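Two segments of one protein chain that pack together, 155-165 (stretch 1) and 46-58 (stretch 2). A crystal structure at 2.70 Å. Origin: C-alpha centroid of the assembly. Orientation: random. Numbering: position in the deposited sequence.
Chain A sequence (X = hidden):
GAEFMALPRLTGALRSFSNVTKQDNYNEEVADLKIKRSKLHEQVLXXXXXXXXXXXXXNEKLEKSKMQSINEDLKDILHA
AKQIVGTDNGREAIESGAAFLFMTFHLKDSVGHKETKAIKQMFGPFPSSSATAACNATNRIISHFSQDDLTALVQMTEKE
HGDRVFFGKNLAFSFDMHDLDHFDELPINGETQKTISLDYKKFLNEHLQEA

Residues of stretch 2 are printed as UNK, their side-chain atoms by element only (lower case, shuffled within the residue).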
ATOM      1  N   GLN A 155     -18.785  27.544   0.790  1.00 65.09           N
ATOM      2  CA  GLN A 155     -18.053  27.580  -0.470  1.00 62.89           C
ATOM      3  C   GLN A 155     -16.637  28.088  -0.266  1.00 67.79           C
ATOM      4  O   GLN A 155     -15.705  27.613  -0.917  1.00 71.40           O
ATOM      5  CB  GLN A 155     -18.778  28.467  -1.482  1.00 65.63           C
ATOM      6  CG  GLN A 155     -19.835  27.781  -2.323  1.00 79.32           C
ATOM      7  CD  GLN A 155     -20.389  28.703  -3.398  1.00100.46           C
ATOM      8  OE1 GLN A 155     -19.794  29.737  -3.711  1.00 98.77           O
ATOM      9  NE2 GLN A 155     -21.544  28.345  -3.951  1.00109.32           N
ATOM     10  N   MET A 156     -16.459  29.068   0.623  1.00 83.81           N
ATOM     11  CA  MET A 156     -15.125  29.595   0.888  1.00 71.35           C
ATOM     12  C   MET A 156     -14.234  28.554   1.549  1.00 69.08           C
ATOM     13  O   MET A 156     -13.056  28.427   1.192  1.00 72.55           O
ATOM     14  CB  MET A 156     -15.224  30.839   1.761  1.00 67.56           C
ATOM     15  CG  MET A 156     -14.115  31.820   1.524  1.00 88.90           C
ATOM     16  SD  MET A 156     -14.413  33.342   2.416  1.00 99.62           S
ATOM     17  CE  MET A 156     -13.639  32.984   3.973  1.00100.06           C
ATOM     18  N   THR A 157     -14.769  27.818   2.530  1.00 75.00           N
ATOM     19  CA  THR A 157     -13.995  26.731   3.125  1.00 82.67           C
ATOM     20  C   THR A 157     -13.657  25.674   2.084  1.00 76.47           C
ATOM     21  O   THR A 157     -12.527  25.178   2.033  1.00 87.76           O
ATOM     22  CB  THR A 157     -14.738  26.074   4.298  1.00 82.32           C
ATOM     23  OG1 THR A 157     -15.675  25.111   3.800  1.00 95.12           O
ATOM     24  CG2 THR A 157     -15.451  27.087   5.158  1.00 78.51           C
ATOM     25  N   GLU A 158     -14.630  25.321   1.243  1.00 74.43           N
ATOM     26  CA  GLU A 158     -14.413  24.275   0.250  1.00 75.15           C
ATOM     27  C   GLU A 158     -13.372  24.700  -0.772  1.00 85.32           C
ATOM     28  O   GLU A 158     -12.511  23.905  -1.167  1.00 81.43           O
ATOM     29  CB  GLU A 158     -15.736  23.934  -0.436  1.00 78.76           C
ATOM     30  CG  GLU A 158     -15.761  22.550  -1.043  1.00104.08           C
ATOM     31  CD  GLU A 158     -15.455  21.477  -0.027  1.00116.89           C
ATOM     32  OE1 GLU A 158     -16.041  21.529   1.077  1.00118.92           O
ATOM     33  OE2 GLU A 158     -14.619  20.596  -0.329  1.00113.20           O
ATOM     34  N   LYS A 159     -13.427  25.963  -1.190  1.00 87.06           N
ATOM     35  CA  LYS A 159     -12.514  26.469  -2.202  1.00 74.23           C
ATOM     36  C   LYS A 159     -11.074  26.432  -1.708  1.00 77.01           C
ATOM     37  O   LYS A 159     -10.178  25.944  -2.407  1.00 79.86           O
ATOM     38  CB  LYS A 159     -12.915  27.891  -2.593  1.00 63.16           C
ATOM     39  CG  LYS A 159     -11.833  28.616  -3.371  1.00 70.11           C
ATOM     40  CD  LYS A 159     -12.278  29.975  -3.893  1.00 81.01           C
ATOM     41  CE  LYS A 159     -12.076  30.087  -5.389  1.00 95.21           C
ATOM     42  NZ  LYS A 159     -10.646  29.989  -5.802  1.00 94.12           N
ATOM     43  N   GLU A 160     -10.827  26.941  -0.500  1.00 63.53           N
ATOM     44  CA  GLU A 160      -9.449  26.990  -0.033  1.00 75.88           C
ATOM     45  C   GLU A 160      -8.902  25.588   0.189  1.00 87.21           C
ATOM     46  O   GLU A 160      -7.726  25.325  -0.093  1.00 96.56           O
ATOM     47  CB  GLU A 160      -9.337  27.834   1.239  1.00101.32           C
ATOM     48  CG  GLU A 160      -7.894  28.041   1.694  1.00120.31           C
ATOM     49  CD  GLU A 160      -7.468  27.006   2.711  1.00121.36           C
ATOM     50  OE1 GLU A 160      -8.325  26.182   3.090  1.00120.95           O
ATOM     51  OE2 GLU A 160      -6.287  27.009   3.122  1.00123.90           O
ATOM     52  N   HIS A 161      -9.737  24.669   0.681  1.00 79.15           N
ATOM     53  CA  HIS A 161      -9.305  23.279   0.740  1.00 77.31           C
ATOM     54  C   HIS A 161      -9.014  22.749  -0.657  1.00 97.06           C
ATOM     55  O   HIS A 161      -8.078  21.965  -0.852  1.00103.59           O
ATOM     56  CB  HIS A 161     -10.352  22.411   1.433  1.00 68.75           C
ATOM     57  CG  HIS A 161      -9.944  20.975   1.556  1.00104.57           C
ATOM     58  ND1 HIS A 161     -10.063  20.077   0.516  1.00114.22           N
ATOM     59  CD2 HIS A 161      -9.397  20.287   2.586  1.00114.31           C
ATOM     60  CE1 HIS A 161      -9.618  18.894   0.904  1.00109.95           C
ATOM     61  NE2 HIS A 161      -9.208  18.995   2.155  1.00113.16           N
ATOM     62  N   GLY A 162      -9.798  23.183  -1.645  1.00 94.06           N
ATOM     63  CA  GLY A 162      -9.549  22.758  -3.011  1.00 83.15           C
ATOM     64  C   GLY A 162      -8.338  23.434  -3.627  1.00 78.44           C
ATOM     65  O   GLY A 162      -7.615  22.827  -4.422  1.00 84.79           O
ATOM     66  N   ASP A 163      -8.097  24.695  -3.271  1.00 78.54           N
ATOM     67  CA  ASP A 163      -6.953  25.412  -3.816  1.00 72.79           C
ATOM     68  C   ASP A 163      -5.620  24.894  -3.292  1.00 81.62           C
ATOM     69  O   ASP A 163      -4.583  25.241  -3.864  1.00 89.00           O
ATOM     70  CB  ASP A 163      -7.084  26.910  -3.522  1.00 75.79           C
ATOM     71  CG  ASP A 163      -8.208  27.569  -4.315  1.00 98.51           C
ATOM     72  OD1 ASP A 163      -8.846  26.877  -5.140  1.00 99.82           O
ATOM     73  OD2 ASP A 163      -8.459  28.778  -4.109  1.00105.30           O
ATOM     74  N   ARG A 164      -5.615  24.088  -2.227  1.00 86.78           N
ATOM     75  CA  ARG A 164      -4.375  23.497  -1.736  1.00 81.57           C
ATOM     76  C   ARG A 164      -3.704  22.694  -2.841  1.00 81.02           C
ATOM     77  O   ARG A 164      -4.366  21.985  -3.601  1.00 98.55           O
ATOM     78  CB  ARG A 164      -4.646  22.587  -0.532  1.00 86.50           C
ATOM     79  CG  ARG A 164      -5.339  23.255   0.651  1.00 91.40           C
ATOM     80  CD  ARG A 164      -5.127  22.451   1.932  1.00109.55           C
ATOM     81  NE  ARG A 164      -6.283  22.485   2.829  1.00120.76           N
ATOM     82  CZ  ARG A 164      -6.458  23.381   3.798  1.00112.12           C
ATOM     83  NH1 ARG A 164      -5.554  24.333   4.004  1.00109.07           N
ATOM     84  NH2 ARG A 164      -7.541  23.325   4.562  1.00 95.75           N
ATOM     85  N   VAL A 165      -2.384  22.804  -2.934  1.00 78.71           N
ATOM     86  CA  VAL A 165      -1.614  22.084  -3.943  1.00 88.15           C
ATOM     87  C   VAL A 165      -0.659  21.125  -3.247  1.00 93.32           C
ATOM     88  O   VAL A 165       0.013  21.495  -2.275  1.00 87.39           O
ATOM     89  CB  VAL A 165      -0.854  23.042  -4.878  1.00 84.59           C
ATOM     90  CG1 VAL A 165      -1.833  23.745  -5.806  1.00 83.29           C
ATOM     91  CG2 VAL A 165      -0.049  24.048  -4.076  1.00 89.11           C
ATOM     92  N   UNK A  46      -2.593  25.785  10.256  1.00207.63           N
ATOM     93  CA  UNK A  46      -3.850  26.437   9.947  1.00210.33           C
ATOM     94  C   UNK A  46      -4.827  25.339   9.563  1.00203.31           C
ATOM     95  O   UNK A  46      -4.428  24.207   9.276  1.00200.01           O
ATOM     96  c   UNK A  46      -3.689  27.444   8.802  1.00214.31           C
ATOM     97  o   UNK A  46      -3.201  27.452   6.459  1.00219.31           O
ATOM     98  o   UNK A  46      -2.739  25.622   7.570  1.00220.67           O
ATOM     99  c   UNK A  46      -3.176  26.793   7.519  1.00218.69           C
ATOM    100  N   UNK A  47      -6.108  25.675   9.577  1.00182.35           N
ATOM    101  CA  UNK A  47      -7.084  24.798   8.950  1.00164.63           C
ATOM    102  C   UNK A  47      -7.642  25.569   7.765  1.00156.93           C
ATOM    103  O   UNK A  47      -7.051  26.579   7.363  1.00140.33           O
ATOM    104  c   UNK A  47      -9.218  23.299   9.626  1.00133.37           C
ATOM    105  c   UNK A  47      -9.238  22.207  10.677  1.00117.85           C
ATOM    106  c   UNK A  47      -8.157  24.361   9.957  1.00158.35           C
ATOM    107  c   UNK A  47     -10.594  23.936   9.521  1.00118.11           C
ATOM    108  N   UNK A  48      -8.747  25.093   7.193  1.00178.84           N
ATOM    109  CA  UNK A  48      -9.420  25.727   6.075  1.00190.78           C
ATOM    110  C   UNK A  48      -9.348  27.237   6.068  1.00174.61           C
ATOM    111  O   UNK A  48      -8.806  27.831   5.134  1.00196.65           O
ATOM    112  N   UNK A  49      -9.851  27.879   7.114  1.00122.72           N
ATOM    113  CA  UNK A  49      -9.871  29.332   7.165  1.00108.10           C
ATOM    114  C   UNK A  49      -9.226  29.813   8.452  1.00 87.84           C
ATOM    115  O   UNK A  49      -9.580  29.354   9.541  1.00 92.06           O
ATOM    116  c   UNK A  49     -12.092  29.395   5.833  1.00 95.37           C
ATOM    117  c   UNK A  49     -11.299  29.867   7.052  1.00105.78           C
ATOM    118  c   UNK A  49     -13.424  30.096   5.818  1.00 82.95           C
ATOM    119  c   UNK A  49     -11.331  29.631   4.524  1.00 92.95           C
ATOM    120  N   UNK A  50      -8.290  30.746   8.319  1.00 85.25           N
ATOM    121  CA  UNK A  50      -7.613  31.333   9.458  1.00 77.13           C
ATOM    122  C   UNK A  50      -8.500  32.376  10.131  1.00 80.93           C
ATOM    123  O   UNK A  50      -9.539  32.784   9.608  1.00 99.33           O
ATOM    124  c   UNK A  50      -6.300  31.970   9.019  1.00 84.86           C
ATOM    125  o   UNK A  50      -5.789  32.779  10.083  1.00118.99           O
ATOM    126  c   UNK A  50      -6.537  32.846   7.821  1.00 73.29           C
ATOM    127  N   UNK A  51      -8.056  32.820  11.309  1.00 77.25           N
ATOM    128  CA  UNK A  51      -8.825  33.763  12.116  1.00 65.69           C
ATOM    129  C   UNK A  51      -9.035  35.094  11.393  1.00 78.69           C
ATOM    130  O   UNK A  51     -10.135  35.671  11.428  1.00 79.53           O
ATOM    131  c   UNK A  51     -10.884  33.317  15.060  1.00 69.02           C
ATOM    132  c   UNK A  51     -10.054  34.441  15.094  1.00 63.17           C
ATOM    133  c   UNK A  51     -10.399  35.519  15.934  1.00 66.66           C
ATOM    134  c   UNK A  51      -8.844  34.797  14.427  1.00 64.45           C
ATOM    135  c   UNK A  51      -8.102  33.973  13.447  1.00 64.29           C
ATOM    136  c   UNK A  51     -12.011  33.303  15.850  1.00 58.79           C
ATOM    137  c   UNK A  51     -12.328  34.389  16.677  1.00 73.94           C
ATOM    138  n   UNK A  51      -9.441  36.486  15.781  1.00 71.37           N
ATOM    139  c   UNK A  51      -8.508  36.042  14.877  1.00 71.84           C
ATOM    140  c   UNK A  51     -11.536  35.503  16.734  1.00 69.18           C
ATOM    141  N   UNK A  52      -7.985  35.608  10.746  1.00 81.33           N
ATOM    142  CA  UNK A  52      -8.105  36.856   9.996  1.00 74.75           C
ATOM    143  C   UNK A  52      -9.088  36.714   8.836  1.00 66.71           C
ATOM    144  O   UNK A  52      -9.904  37.610   8.588  1.00 61.19           O
ATOM    145  n   UNK A  52      -3.982  39.878  11.787  1.00 87.33           N
ATOM    146  c   UNK A  52      -4.399  38.103  10.043  1.00 83.48           C
ATOM    147  c   UNK A  52      -6.727  37.289   9.493  1.00 63.15           C
ATOM    148  c   UNK A  52      -5.754  37.677  10.603  1.00 71.41           C
ATOM    149  c   UNK A  52      -3.466  38.631  11.133  1.00 88.10           C
ATOM    150  N   UNK A  53      -9.024  35.593   8.111  1.00 61.87           N
ATOM    151  CA  UNK A  53     -10.001  35.336   7.058  1.00 53.67           C
ATOM    152  C   UNK A  53     -11.415  35.289   7.622  1.00 59.46           C
ATOM    153  O   UNK A  53     -12.357  35.787   6.994  1.00 69.62           O
ATOM    154  c   UNK A  53      -8.752  32.940   4.229  1.00 87.88           C
ATOM    155  c   UNK A  53      -8.947  34.242   4.994  1.00 70.44           C
ATOM    156  c   UNK A  53      -9.661  34.033   6.328  1.00 50.63           C
ATOM    157  n   UNK A  53      -7.162  31.002   3.804  1.00 92.82           N
ATOM    158  c   UNK A  53      -7.397  32.292   4.532  1.00 94.21           C
ATOM    159  N   UNK A  54     -11.577  34.714   8.818  1.00 58.96           N
ATOM    160  CA  UNK A  54     -12.904  34.583   9.412  1.00 57.32           C
ATOM    161  C   UNK A  54     -13.474  35.950   9.763  1.00 58.54           C
ATOM    162  O   UNK A  54     -14.651  36.235   9.498  1.00 63.09           O
ATOM    163  c   UNK A  54     -12.862  33.656  10.642  1.00 53.36           C
ATOM    164  c   UNK A  54     -14.119  33.804  11.465  1.00 49.61           C
ATOM    165  c   UNK A  54     -12.477  31.253  11.366  1.00 69.86           C
ATOM    166  c   UNK A  54     -12.710  32.197  10.213  1.00 53.15           C
ATOM    167  N   UNK A  55     -12.663  36.827  10.354  1.00 72.16           N
ATOM    168  CA  UNK A  55     -13.246  38.123  10.703  1.00 81.04           C
ATOM    169  C   UNK A  55     -13.383  39.004   9.462  1.00 78.86           C
ATOM    170  O   UNK A  55     -14.284  39.852   9.400  1.00 79.73           O
ATOM    171  c   UNK A  55     -11.203  39.506  11.332  1.00110.76           C
ATOM    172  c   UNK A  55     -12.147  37.842  12.969  1.00 78.32           C
ATOM    173  c   UNK A  55     -10.649  40.500  12.327  1.00121.41           C
ATOM    174  c   UNK A  55     -12.468  38.823  11.838  1.00 82.47           C
ATOM    175  N   UNK A  56     -12.557  38.789   8.429  1.00 74.37           N
ATOM    176  CA  UNK A  56     -12.806  39.458   7.156  1.00 58.54           C
ATOM    177  C   UNK A  56     -14.170  39.069   6.601  1.00 71.37           C
ATOM    178  O   UNK A  56     -14.971  39.934   6.230  1.00 70.94           O
ATOM    179  c   UNK A  56     -11.711  39.131   6.142  1.00 58.31           C
ATOM    180  n   UNK A  56      -9.898  38.218   2.026  1.00 73.11           N
ATOM    181  c   UNK A  56     -11.881  39.878   4.815  1.00 59.54           C
ATOM    182  c   UNK A  56     -10.692  39.705   3.883  1.00 61.39           C
ATOM    183  c   UNK A  56     -10.642  38.302   3.313  1.00 72.12           C
ATOM    184  N   UNK A  57     -14.448  37.764   6.541  1.00 78.73           N
ATOM    185  CA  UNK A  57     -15.756  37.298   6.085  1.00 70.42           C
ATOM    186  C   UNK A  57     -16.874  37.922   6.910  1.00 75.46           C
ATOM    187  O   UNK A  57     -17.822  38.494   6.361  1.00 83.17           O
ATOM    188  c   UNK A  57     -19.427  34.120   4.499  1.00 59.75           C
ATOM    189  c   UNK A  57     -19.426  34.625   5.782  1.00 65.59           C
ATOM    190  c   UNK A  57     -18.263  35.152   6.316  1.00 57.53           C
ATOM    191  c   UNK A  57     -18.270  34.147   3.752  1.00 62.51           C
ATOM    192  c   UNK A  57     -17.113  34.681   4.290  1.00 64.01           C
ATOM    193  c   UNK A  57     -17.095  35.193   5.575  1.00 58.05           C
ATOM    194  c   UNK A  57     -15.829  35.771   6.153  1.00 64.25           C
ATOM    195  N   UNK A  58     -16.779  37.816   8.237  1.00 76.24           N
ATOM    196  CA  UNK A  58     -17.846  38.317   9.100  1.00 70.69           C
ATOM    197  C   UNK A  58     -18.112  39.800   8.863  1.00 76.56           C
ATOM    198  O   UNK A  58     -19.272  40.223   8.795  1.00 76.47           O
ATOM    199  c   UNK A  58     -18.835  36.046  11.050  1.00 73.03           C
ATOM    200  c   UNK A  58     -17.490  38.063  10.562  1.00 75.22           C
ATOM    201  c   UNK A  58     -16.766  36.469  12.364  1.00 73.74           C
ATOM    202  c   UNK A  58     -17.438  36.603  11.006  1.00 74.63           C
TER

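Position 46 has two side-chain carbons, the second carrying two oxygens. One oxygen lies 4.6 Å from Glu160 OE2. This is Asp46. Its OD1 is the near oxygen, so two like charges sit close together. The residue is poorly ordered.

Position 47 has four carbons, forked at the second. CA to CB points away from stretch 1, and its backbone makes the contact: C lies 3.9 Å from Arg164 NH2. This is Leu47.

Position 48 has no side-chain atoms, so it is Gly48. Its CA comes within 5.5 Å of the CA of Thr157. Its N is 3.4 Å from Arg164 NH2, but both are donors and do not bond. Its N lies at the edge of the guanidinium, near the plane. Its O is 2.7 Å from Glu160 OE1. The model is strained here and the residue is poorly ordered, so little should rest on this approach.

Position 49 has four carbons, forked at the second. One terminal carbon is 3.4 Å from Met156 CE and 3.7 Å from Thr157 CG2. This is Leu49, and that carbon is CD1. The side chain starts sideways, but its end comes nearer.

Position 50 has one carbon carrying an oxygen and a carbon. It touches nothing on stretch 1. This is Thr50, at the N-cap position of the helix.

Position 51 has one carbon, then fused five- and six-membered rings with one nitrogen. It is Trp51, buried but out of reach.

Position 52 has four carbons in a row ending in nitrogen. It is Lys52, exposed and out of reach.

Position 53 has the same chain, and its CA-to-CB bond points toward stretch 1. Its nitrogen is 3.7 Å from Glu160 CG. This is Lys53. Lys53 NZ to Glu160 OE2 is 4.1 Å, beyond a salt bridge.

Positions 54 and 55 each have four carbons, forked at the first, with one arm two carbons long. Neither touches stretch 1. They are Ile54 and Ile55.

Position 56 has four carbons in a row ending in nitrogen and makes no contact. It is Lys56.

Position 57 has one carbon, then a six-carbon ring. Met156 SD meets the ring edge. This is Phe57; Met156 SD to Phe57 CD2 is 3.5 Å.

Position 58 has four carbons, forked at the second, out of reach. It is Leu58.

The contact is small, burying 441 Å². Met156 packs against Leu49 and Phe57, joining loop and helix. Glu160 and Arg164 form a salt bridge (OE2 to NH1, 2.9 Å) beside the Gly48 backbone. No clear hydrogen bond crosses.

Stretch 2, residues 46-58: DLGLTWKKIIKFL
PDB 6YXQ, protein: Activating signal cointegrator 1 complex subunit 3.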